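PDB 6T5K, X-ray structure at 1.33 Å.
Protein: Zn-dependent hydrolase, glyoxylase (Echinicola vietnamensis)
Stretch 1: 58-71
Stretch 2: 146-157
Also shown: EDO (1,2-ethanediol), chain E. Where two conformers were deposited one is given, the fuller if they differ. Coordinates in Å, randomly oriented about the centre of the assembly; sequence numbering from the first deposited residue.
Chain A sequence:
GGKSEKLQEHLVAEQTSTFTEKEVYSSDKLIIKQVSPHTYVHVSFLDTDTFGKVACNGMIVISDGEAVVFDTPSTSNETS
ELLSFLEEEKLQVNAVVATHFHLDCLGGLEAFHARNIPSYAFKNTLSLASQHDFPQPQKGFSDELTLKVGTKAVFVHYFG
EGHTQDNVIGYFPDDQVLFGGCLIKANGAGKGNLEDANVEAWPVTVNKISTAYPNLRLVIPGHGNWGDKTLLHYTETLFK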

ATOM      1  N   GLY A  58      -4.510   2.504   0.172  1.00 16.36           N
ATOM      2  CA  GLY A  58      -3.096   2.748   0.009  1.00 18.12           C
ATOM      3  C   GLY A  58      -2.627   3.695   1.095  1.00 17.61           C
ATOM      4  O   GLY A  58      -3.391   4.093   1.981  1.00 17.04           O
ATOM      5  N   MET A  59      -1.359   4.057   1.010  1.00 15.77           N
ATOM      6  CA  MET A  59      -0.741   4.898   2.026  1.00 15.48           C
ATOM      7  C   MET A  59      -0.071   6.073   1.327  1.00 14.57           C
ATOM      8  O   MET A  59       0.452   5.924   0.227  1.00 18.58           O
ATOM      9  CB  MET A  59       0.302   4.112   2.847  1.00 16.53           C
ATOM     10  CG  MET A  59       1.019   4.976   3.900  1.00 17.50           C
ATOM     11  SD  MET A  59       2.053   4.014   5.047  1.00 16.06           S
ATOM     12  CE  MET A  59       3.440   3.603   4.001  1.00 16.72           C
ATOM     13  N   ILE A  60      -0.098   7.230   1.968  1.00 14.55           N
ATOM     14  CA  ILE A  60       0.717   8.373   1.591  1.00 15.45           C
ATOM     15  C   ILE A  60       1.600   8.697   2.781  1.00 15.44           C
ATOM     16  O   ILE A  60       1.107   8.805   3.909  1.00 16.73           O
ATOM     17  CB  ILE A  60      -0.131   9.606   1.235  1.00 17.06           C
ATOM     18  CG1 ILE A  60      -1.327   9.226   0.382  1.00 18.74           C
ATOM     19  CG2 ILE A  60       0.747  10.638   0.508  1.00 17.49           C
ATOM     20  CD1 ILE A  60      -2.302  10.341   0.246  1.00 20.97           C
ATOM     21  N   VAL A  61       2.900   8.853   2.540  1.00 15.38           N
ATOM     22  CA  VAL A  61       3.820   9.386   3.529  1.00 15.28           C
ATOM     23  C   VAL A  61       4.160  10.798   3.097  1.00 15.32           C
ATOM     24  O   VAL A  61       4.512  11.008   1.935  1.00 15.76           O
ATOM     25  CB  VAL A  61       5.078   8.518   3.627  1.00 17.03           C
ATOM     26  CG1 VAL A  61       6.013   9.060   4.720  1.00 17.84           C
ATOM     27  CG2 VAL A  61       4.663   7.077   3.875  1.00 17.68           C
ATOM     28  N   ILE A  62       4.027  11.758   4.016  1.00 16.21           N
ATOM     29  CA  ILE A  62       4.273  13.172   3.732  1.00 16.92           C
ATOM     30  C   ILE A  62       5.234  13.717   4.782  1.00 17.45           C
ATOM     31  O   ILE A  62       4.988  13.594   5.988  1.00 19.85           O
ATOM     32  CB  ILE A  62       2.969  13.993   3.708  1.00 18.50           C
ATOM     33  CG1 ILE A  62       1.978  13.393   2.708  1.00 20.74           C
ATOM     34  CG2 ILE A  62       3.265  15.441   3.344  1.00 21.39           C
ATOM     35  CD1 ILE A  62       0.609  14.093   2.649  1.00 20.35           C
ATOM     36  N   SER A  63       6.316  14.346   4.331  1.00 17.46           N
ATOM     37  CA  SER A  63       7.224  15.007   5.264  1.00 17.80           C
ATOM     38  C   SER A  63       7.940  16.111   4.513  1.00 19.16           C
ATOM     39  O   SER A  63       8.384  15.908   3.379  1.00 18.94           O
ATOM     40  CB  SER A  63       8.249  14.017   5.842  1.00 20.27           C
ATOM     41  OG  SER A  63       8.987  14.544   6.940  1.00 20.83           O
ATOM     42  N   ASP A  64       8.049  17.272   5.157  1.00 19.42           N
ATOM     43  CA  ASP A  64       8.815  18.390   4.623  1.00 18.61           C
ATOM     44  C   ASP A  64       8.415  18.760   3.198  1.00 18.82           C
ATOM     45  O   ASP A  64       9.261  19.052   2.352  1.00 20.55           O
ATOM     46  CB  ASP A  64      10.308  18.091   4.733  1.00 19.23           C
ATOM     47  CG  ASP A  64      10.666  17.468   6.079  1.00 19.90           C
ATOM     48  OD1 ASP A  64      10.535  18.174   7.113  1.00 23.50           O
ATOM     49  OD2 ASP A  64      11.044  16.259   6.098  1.00 19.21           O
ATOM     50  N   GLY A  65       7.109  18.748   2.925  1.00 20.17           N
ATOM     51  CA  GLY A  65       6.586  19.160   1.638  1.00 21.61           C
ATOM     52  C   GLY A  65       6.743  18.151   0.537  1.00 20.80           C
ATOM     53  O   GLY A  65       6.504  18.493  -0.631  1.00 22.50           O
ATOM     54  N   GLU A  66       7.116  16.919   0.865  1.00 19.11           N
ATOM     55  CA  GLU A  66       7.297  15.862  -0.113  1.00 16.40           C
ATOM     56  C   GLU A  66       6.434  14.670   0.266  1.00 16.68           C
ATOM     57  O   GLU A  66       6.076  14.487   1.427  1.00 18.27           O
ATOM     58  CB  GLU A  66       8.778  15.447  -0.184  1.00 17.88           C
ATOM     59  CG  GLU A  66       9.681  16.612  -0.555  1.00 19.27           C
ATOM     60  CD  GLU A  66      11.155  16.260  -0.712  1.00 21.12           C
ATOM     61  OE1 GLU A  66      11.482  15.059  -0.729  1.00 19.27           O
ATOM     62  OE2 GLU A  66      11.971  17.203  -0.837  1.00 24.19           O
ATOM     63  N   ALA A  67       6.078  13.877  -0.740  1.00 14.81           N
ATOM     64  CA  ALA A  67       5.196  12.745  -0.525  1.00 17.55           C
ATOM     65  C   ALA A  67       5.622  11.545  -1.355  1.00 16.91           C
ATOM     66  O   ALA A  67       6.152  11.676  -2.464  1.00 18.15           O
ATOM     67  CB  ALA A  67       3.768  13.116  -0.905  1.00 16.87           C
ATOM     68  N   VAL A  68       5.404  10.358  -0.784  1.00 16.00           N
ATOM     69  CA  VAL A  68       5.497   9.104  -1.523  1.00 16.11           C
ATOM     70  C   VAL A  68       4.194   8.341  -1.351  1.00 15.16           C
ATOM     71  O   VAL A  68       3.644   8.290  -0.253  1.00 15.73           O
ATOM     72  CB  VAL A  68       6.682   8.269  -1.016  1.00 15.96           C
ATOM     73  CG1 VAL A  68       6.617   6.856  -1.586  1.00 15.76           C
ATOM     74  CG2 VAL A  68       8.011   8.982  -1.331  1.00 16.92           C
ATOM     75  N   VAL A  69       3.680   7.787  -2.443  1.00 15.52           N
ATOM     76  CA  VAL A  69       2.411   7.071  -2.438  1.00 15.51           C
ATOM     77  C   VAL A  69       2.656   5.572  -2.595  1.00 15.49           C
ATOM     78  O   VAL A  69       3.444   5.147  -3.445  1.00 16.45           O
ATOM     79  CB  VAL A  69       1.497   7.600  -3.555  1.00 16.78           C
ATOM     80  CG1 VAL A  69       0.193   6.820  -3.600  1.00 16.95           C
ATOM     81  CG2 VAL A  69       1.250   9.087  -3.386  1.00 17.06           C
ATOM     82  N   PHE A  70       1.958   4.785  -1.787  1.00 16.23           N
ATOM     83  CA  PHE A  70       1.929   3.334  -1.890  1.00 14.97           C
ATOM     84  C   PHE A  70       0.557   2.940  -2.391  1.00 16.04           C
ATOM     85  O   PHE A  70      -0.446   3.211  -1.721  1.00 16.34           O
ATOM     86  CB  PHE A  70       2.184   2.672  -0.537  1.00 13.93           C
ATOM     87  CG  PHE A  70       3.624   2.718  -0.126  1.00 14.94           C
ATOM     88  CD1 PHE A  70       4.173   3.880   0.372  1.00 15.97           C
ATOM     89  CD2 PHE A  70       4.455   1.598  -0.286  1.00 15.39           C
ATOM     90  CE1 PHE A  70       5.494   3.928   0.716  1.00 17.53           C
ATOM     91  CE2 PHE A  70       5.769   1.677   0.034  1.00 15.05           C
ATOM     92  CZ  PHE A  70       6.279   2.831   0.572  1.00 16.77           C
ATOM     93  N   ASP A  71       0.543   2.310  -3.563  1.00 15.41           N
ATOM     94  CA  ASP A  71      -0.626   1.859  -4.311  1.00 16.72           C
ATOM     95  C   ASP A  71      -1.388   3.024  -4.929  1.00 17.50           C
ATOM     96  O   ASP A  71      -1.522   4.107  -4.336  1.00 17.61           O
ATOM     97  CB  ASP A  71      -1.575   1.002  -3.484  1.00 16.51           C
ATOM     98  CG  ASP A  71      -1.058  -0.405  -3.252  1.00 18.64           C
ATOM     99  OD1 ASP A  71       0.083  -0.721  -3.648  1.00 19.15           O
ATOM    100  OD2 ASP A  71      -1.813  -1.197  -2.643  1.00 19.70           O
ATOM    101  N   THR A 146      14.987   2.132  -0.701  1.00 15.27           N
ATOM    102  CA  THR A 146      14.855   3.310   0.135  1.00 15.23           C
ATOM    103  C   THR A 146      14.361   4.458  -0.736  1.00 15.60           C
ATOM    104  O   THR A 146      14.946   4.735  -1.787  1.00 16.42           O
ATOM    105  CB  THR A 146      16.193   3.687   0.756  1.00 15.67           C
ATOM    106  OG1 THR A 146      16.697   2.588   1.519  1.00 17.26           O
ATOM    107  CG2 THR A 146      16.024   4.867   1.647  1.00 16.24           C
ATOM    108  N   LEU A 147      13.279   5.100  -0.305  1.00 14.66           N
ATOM    109  CA  LEU A 147      12.726   6.245  -1.013  1.00 15.65           C
ATOM    110  C   LEU A 147      12.714   7.442  -0.075  1.00 15.78           C
ATOM    111  O   LEU A 147      12.064   7.416   0.980  1.00 16.14           O
ATOM    112  CB  LEU A 147      11.322   5.955  -1.521  1.00 17.09           C
ATOM    113  CG  LEU A 147      11.246   4.929  -2.627  1.00 17.41           C
ATOM    114  CD1 LEU A 147       9.794   4.581  -2.889  1.00 18.89           C
ATOM    115  CD2 LEU A 147      11.913   5.400  -3.900  1.00 20.59           C
ATOM    116  N   LYS A 148      13.402   8.497  -0.488  1.00 15.84           N
ATOM    117  CA  LYS A 148      13.456   9.723   0.282  1.00 15.71           C
ATOM    118  C   LYS A 148      12.097  10.409   0.280  1.00 16.62           C
ATOM    119  O   LYS A 148      11.417  10.511  -0.754  1.00 18.07           O
ATOM    120  CB  LYS A 148      14.519  10.640  -0.322  1.00 19.30           C
ATOM    121  CG  LYS A 148      14.752  11.940   0.398  1.00 21.36           C
ATOM    122  CD  LYS A 148      15.829  12.777  -0.287  1.00 24.98           C
ATOM    123  CE  LYS A 148      16.105  14.094   0.430  1.00 27.85           C
ATOM    124  NZ  LYS A 148      16.730  13.830   1.788  1.00 30.37           N
ATOM    125  N   VAL A 149      11.713  10.888   1.460  0.61 15.77           N
ATOM    126  CA  VAL A 149      10.513  11.692   1.666  0.61 16.92           C
ATOM    127  C   VAL A 149      10.963  12.869   2.528  0.61 16.21           C
ATOM    128  O   VAL A 149      11.063  12.749   3.753  0.61 15.78           O
ATOM    129  CB  VAL A 149       9.382  10.920   2.357  0.61 19.68           C
ATOM    130  CG1 VAL A 149       8.146  11.817   2.415  0.61 21.24           C
ATOM    131  CG2 VAL A 149       9.073   9.591   1.652  0.61 21.30           C
ATOM    132  N   GLY A 150      11.284  13.992   1.907  1.00 18.13           N
ATOM    133  CA  GLY A 150      11.790  15.098   2.700  1.00 19.81           C
ATOM    134  C   GLY A 150      13.052  14.698   3.436  1.00 18.23           C
ATOM    135  O   GLY A 150      13.992  14.157   2.842  1.00 19.25           O
ATOM    136  N   THR A 151      13.063  14.928   4.757  1.00 18.41           N
ATOM    137  CA  THR A 151      14.216  14.603   5.578  1.00 18.49           C
ATOM    138  C   THR A 151      14.164  13.185   6.097  1.00 17.71           C
ATOM    139  O   THR A 151      15.038  12.783   6.863  1.00 20.49           O
ATOM    140  CB  THR A 151      14.326  15.561   6.768  1.00 20.50           C
ATOM    141  OG1 THR A 151      13.174  15.469   7.628  1.00 19.96           O
ATOM    142  CG2 THR A 151      14.462  16.973   6.268  1.00 21.52           C
ATOM    143  N   LYS A 152      13.153  12.436   5.710  1.00 16.62           N
ATOM    144  CA  LYS A 152      12.940  11.080   6.172  1.00 15.17           C
ATOM    145  C   LYS A 152      13.010  10.143   4.980  1.00 15.51           C
ATOM    146  O   LYS A 152      13.294  10.556   3.844  1.00 16.95           O
ATOM    147  CB  LYS A 152      11.579  10.996   6.868  1.00 16.42           C
ATOM    148  CG  LYS A 152      11.503  11.880   8.096  1.00 18.43           C
ATOM    149  CD  LYS A 152      10.152  11.805   8.777  1.00 20.21           C
ATOM    150  CE  LYS A 152       9.975  12.862   9.858  1.00 23.79           C
ATOM    151  NZ  LYS A 152      11.073  12.738  10.873  0.80 26.25           N
ATOM    152  N   ALA A 153      12.719   8.868   5.236  1.00 16.52           N
ATOM    153  CA  ALA A 153      12.609   7.906   4.158  1.00 15.27           C
ATOM    154  C   ALA A 153      11.532   6.891   4.487  1.00 15.15           C
ATOM    155  O   ALA A 153      11.186   6.675   5.652  1.00 15.96           O
ATOM    156  CB  ALA A 153      13.928   7.159   3.945  1.00 16.85           C
ATOM    157  N   VAL A 154      11.018   6.246   3.446  1.00 14.30           N
ATOM    158  CA  VAL A 154      10.153   5.085   3.565  1.00 14.17           C
ATOM    159  C   VAL A 154      10.874   3.961   2.843  1.00 14.07           C
ATOM    160  O   VAL A 154      11.615   4.188   1.883  1.00 16.65           O
ATOM    161  CB  VAL A 154       8.740   5.370   2.989  1.00 17.39           C
ATOM    162  CG1 VAL A 154       8.805   5.683   1.475  1.00 18.35           C
ATOM    163  CG2 VAL A 154       7.765   4.241   3.368  1.00 20.58           C
ATOM    164  N   PHE A 155      10.641   2.738   3.306  1.00 14.61           N
ATOM    165  CA  PHE A 155      11.349   1.549   2.852  1.00 14.49           C
ATOM    166  C   PHE A 155      10.361   0.566   2.258  1.00 15.19           C
ATOM    167  O   PHE A 155       9.258   0.384   2.777  1.00 17.74           O
ATOM    168  CB  PHE A 155      12.096   0.938   4.046  1.00 14.25           C
ATOM    169  CG  PHE A 155      13.114   1.887   4.613  1.00 15.60           C
ATOM    170  CD1 PHE A 155      14.403   1.918   4.109  1.00 16.79           C
ATOM    171  CD2 PHE A 155      12.737   2.843   5.543  1.00 17.01           C
ATOM    172  CE1 PHE A 155      15.319   2.841   4.565  1.00 16.16           C
ATOM    173  CE2 PHE A 155      13.639   3.777   5.993  1.00 16.37           C
ATOM    174  CZ  PHE A 155      14.946   3.761   5.532  1.00 16.36           C
ATOM    175  N   VAL A 156      10.747  -0.051   1.156  1.00 13.99           N
ATOM    176  CA  VAL A 156       9.914  -1.046   0.511  1.00 13.62           C
ATOM    177  C   VAL A 156      10.689  -2.345   0.581  1.00 14.85           C
ATOM    178  O   VAL A 156      11.894  -2.349   0.312  1.00 16.89           O
ATOM    179  CB  VAL A 156       9.593  -0.666  -0.950  1.00 15.17           C
ATOM    180  CG1 VAL A 156       8.375  -1.458  -1.401  1.00 14.40           C
ATOM    181  CG2 VAL A 156       9.395   0.829  -1.112  1.00 16.79           C
ATOM    182  N   HIS A 157      10.031  -3.422   1.016  1.00 13.69           N
ATOM    183  CA  HIS A 157      10.768  -4.635   1.343  1.00 13.83           C
ATOM    184  C   HIS A 157       9.978  -5.863   0.952  1.00 14.07           C
ATOM    185  O   HIS A 157       8.783  -5.933   1.222  1.00 14.11           O
ATOM    186  CB  HIS A 157      11.073  -4.659   2.839  1.00 14.80           C
ATOM    187  CG  HIS A 157      12.159  -5.599   3.251  1.00 17.06           C
ATOM    188  ND1 HIS A 157      13.307  -5.158   3.864  1.00 22.38           N
ATOM    189  CD2 HIS A 157      12.254  -6.947   3.194  1.00 19.50           C
ATOM    190  CE1 HIS A 157      14.066  -6.196   4.168  1.00 22.23           C
ATOM    191  NE2 HIS A 157      13.460  -7.290   3.760  1.00 19.31           N
TER
HETATM  192  C1  EDO E1204      12.315   9.263  -3.923  1.00 31.34           C
HETATM  193  O1  EDO E1204      12.361  10.481  -3.201  1.00 28.44           O
HETATM  194  C2  EDO E1204      13.739   8.913  -4.357  1.00 32.47           C
HETATM  195  O2  EDO E1204      14.495   8.417  -3.234  1.00 29.59           O

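How are the two stretches built, and how do they meet? Each is a β-hairpin closed by a tight turn, type I' from S63 to E66 and type II' from V149 to K152. No backbone-to-backbone hydrogen bond joins one hairpin to the other; the ladders stay within each. The hairpins pack mainly through side chains, with backbone atoms joining in at the turns, and strands 58-63 and 152-157 run nearly antiparallel at 165°, their axes 8.4 Å apart at closest approach. Together they bury 630 Å².

What fills the space between them? Alternate residues of the first hairpin, M59, V61, V68 and F70, point toward the second and supply an apolar layer. V154 lies among all four: its CG2 is 3.5 Å from F70 CZ, 4.2 Å from V61 CG2 and 4.4 Å from M59 CE, while its CG1 lies 3.9 Å from V68 CG1. The F70 ring also reaches along the strand, bringing CE2 within 3.9 Å of V156 CG2. V149 gives up the largest area of any residue here; its CG2 presses to 3.2 Å from V68 CG2, a tight contact, and its CG1 sits 3.5 Å from E66 O and 4.2 Å from V61 CG1. Branched valines suit this layer because they are compact and offer methyls in two directions.

Which polar bonds lock the turns together? D64 OD2 accepts two hydrogen bonds from T151, one from N at 2.8 Å and nearly straight at 169°, the other from OG1 at 2.7 Å. The same oxygen accepts S63 OG at 2.8 Å, so a single carboxylate oxygen gathers three donors. E66 OE1 takes a further bond from G150 N, 2.9 Å long. Acidic side chains fit here because their carboxylate oxygens can accept from the amides of G150 and T151.

Why is there a glycine at the closest backbone approach? The CA atoms of D64 and G150 are 4.8 Å apart, and G150 CA makes a CA-H...O contact with S63 O at 3.6 Å. A CB on G150 would point toward the first hairpin and fall 2.4 Å from S63 O and 2.5 Å from D64 OD2, clashing with both. The positive phi of 59° also favours glycine. The bare CA thus leaves room for S63 O and D64 OD2, which take up the space a side chain would need.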